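Local structure of alpha-fucosidase (Bifidobacterium bifidum, 2EAB) at residues Leu707-Phe712 against Arg728-Trp732. The protein probably releases alpha-1,2-linked L-fucose from glycans by hydrolysis, this chain being the calcium-binding catalytic part of a longer bifidobacterial protein. Residues are numbered along the deposited sequence.
Sequences LRYRCF and RINSW
Two helical segments, 707-711 and 728-732, run nearly antiparallel. Their axes stand 12.1 Å apart at 157°. L707 lies level with W732 (CA to CA 7.8 Å) and C711 with R728 (8.1 Å). F712 leaves helical geometry (phi/psi -118/145).

The wide spacing leaves a gap, and the W732 indole (chi1 -84°, chi2 99°) is the main bump that fills it. Its hollow is formed by L707, R708, C711 and F712. L707 (mt) lies under one face: CD1 is 4.0 Å from the centroid of the W732 five-membered ring, a CH-pi contact, and CB is 3.5 Å from W732 CZ2. C711 (m) meets the ring edge. There W732 NE1 donates a nearly linear hydrogen bond to C711 SG, 3.5 Å long. R708 CG lies 3.9 Å from W732 CH2, and F712 CE2 4.1 Å from W732 CZ2.

R728 extends past C711, with CD 3.8 Å from SG. One water lies 2.7 Å from R710 O and weakly bonds R728 NH1 (3.3 Å); another joins R728 NH1 (2.8 Å) to C711 O (3.1 Å). R728 NH2 bonds R678 O.

Such antiparallel helix pairs build the family 95 (alpha/alpha)6 barrel. Strands 712-713 and 716-717 lie in the connection; 716-717 touches C711 and F712. Helix 738-751 packs on W732.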
# COMPACT_ATOMS: atom_id res chain seq x y z
N LEU A 707 3.76 14.35 -18.50
CA LEU A 707 4.12 14.66 -17.13
C LEU A 707 4.41 16.14 -16.92
O LEU A 707 4.00 16.72 -15.92
CB LEU A 707 5.33 13.84 -16.68
CG LEU A 707 5.11 12.36 -16.38
CD1 LEU A 707 6.45 11.67 -16.24
CD2 LEU A 707 4.28 12.16 -15.12
N ARG A 708 5.13 16.75 -17.87
CA ARG A 708 5.48 18.17 -17.75
C ARG A 708 4.23 19.04 -17.70
O ARG A 708 4.13 19.93 -16.85
CB ARG A 708 6.43 18.62 -18.87
CG ARG A 708 7.86 18.11 -18.71
CD ARG A 708 8.84 18.86 -19.61
NE ARG A 708 8.41 18.89 -21.01
CZ ARG A 708 8.68 17.95 -21.91
NH1 ARG A 708 9.39 16.88 -21.59
NH2 ARG A 708 8.24 18.09 -23.16
N TYR A 709 3.28 18.79 -18.60
CA TYR A 709 2.03 19.54 -18.58
C TYR A 709 1.28 19.36 -17.26
O TYR A 709 0.72 20.32 -16.72
CB TYR A 709 1.13 19.15 -19.75
CG TYR A 709 1.49 19.80 -21.07
CD1 TYR A 709 1.30 21.17 -21.28
CD2 TYR A 709 1.97 19.03 -22.13
CE1 TYR A 709 1.61 21.76 -22.50
CE2 TYR A 709 2.28 19.61 -23.35
CZ TYR A 709 2.10 20.98 -23.54
OH TYR A 709 2.41 21.56 -24.75
N ARG A 710 1.25 18.14 -16.74
CA ARG A 710 0.52 17.87 -15.51
C ARG A 710 1.18 18.43 -14.25
O ARG A 710 0.49 18.82 -13.31
CB ARG A 710 0.27 16.38 -15.33
CG ARG A 710 -1.11 16.05 -14.77
CD ARG A 710 -2.20 16.24 -15.81
NE ARG A 710 -3.17 15.14 -15.80
CZ ARG A 710 -3.77 14.65 -16.87
NH1 ARG A 710 -3.53 15.16 -18.08
NH2 ARG A 710 -4.62 13.63 -16.74
N CYS A 711 2.52 18.48 -14.24
CA CYS A 711 3.28 18.69 -13.01
C CYS A 711 3.87 20.09 -12.83
O CYS A 711 4.36 20.42 -11.74
CB CYS A 711 4.39 17.65 -12.89
SG CYS A 711 3.79 15.96 -12.69
N PHE A 712 3.84 20.89 -13.89
CA PHE A 712 4.42 22.23 -13.89
C PHE A 712 3.37 23.31 -14.12
O PHE A 712 2.41 23.12 -14.86
CB PHE A 712 5.50 22.33 -14.98
CG PHE A 712 6.78 21.62 -14.66
CD1 PHE A 712 7.88 22.33 -14.19
CD2 PHE A 712 6.91 20.24 -14.83
CE1 PHE A 712 9.08 21.68 -13.89
CE2 PHE A 712 8.10 19.59 -14.53
CZ PHE A 712 9.19 20.31 -14.05
N ARG A 728 3.44 10.67 -8.63
CA ARG A 728 4.33 11.50 -9.43
C ARG A 728 5.80 11.16 -9.22
O ARG A 728 6.57 11.10 -10.18
CB ARG A 728 4.05 12.98 -9.22
CG ARG A 728 2.71 13.39 -9.83
CD ARG A 728 2.30 14.78 -9.45
NE ARG A 728 0.90 15.02 -9.77
CZ ARG A 728 0.35 16.22 -9.87
NH1 ARG A 728 1.08 17.32 -9.69
NH2 ARG A 728 -0.94 16.34 -10.16
N ILE A 729 6.20 10.92 -7.97
CA ILE A 729 7.58 10.50 -7.69
C ILE A 729 7.93 9.22 -8.46
O ILE A 729 8.95 9.17 -9.15
CB ILE A 729 7.81 10.30 -6.17
CG1 ILE A 729 7.69 11.64 -5.43
CG2 ILE A 729 9.19 9.70 -5.90
CD1 ILE A 729 7.51 11.49 -3.93
N ASN A 730 7.08 8.20 -8.35
CA ASN A 730 7.34 6.93 -9.02
C ASN A 730 7.33 7.04 -10.54
O ASN A 730 8.15 6.43 -11.22
CB ASN A 730 6.36 5.86 -8.54
CG ASN A 730 6.72 5.33 -7.17
OD1 ASN A 730 7.49 4.37 -7.05
ND2 ASN A 730 6.17 5.95 -6.13
N SER A 731 6.40 7.85 -11.07
CA SER A 731 6.28 8.05 -12.51
C SER A 731 7.52 8.74 -13.06
O SER A 731 8.09 8.29 -14.06
CB SER A 731 5.03 8.87 -12.83
OG SER A 731 3.86 8.19 -12.40
N TRP A 732 7.94 9.81 -12.41
CA TRP A 732 9.14 10.51 -12.83
C TRP A 732 10.39 9.63 -12.70
O TRP A 732 11.28 9.71 -13.55
CB TRP A 732 9.29 11.83 -12.10
CG TRP A 732 8.51 12.95 -12.74
CD1 TRP A 732 7.29 13.43 -12.37
CD2 TRP A 732 8.91 13.72 -13.88
NE1 TRP A 732 6.91 14.45 -13.20
CE2 TRP A 732 7.89 14.66 -14.14
CE3 TRP A 732 10.04 13.71 -14.71
CZ2 TRP A 732 7.95 15.58 -15.19
CZ3 TRP A 732 10.11 14.63 -15.76
CH2 TRP A 732 9.07 15.55 -15.99
O HOH W 1 0.46 20.31 -11.05
O HOH W 2 3.79 18.20 -9.66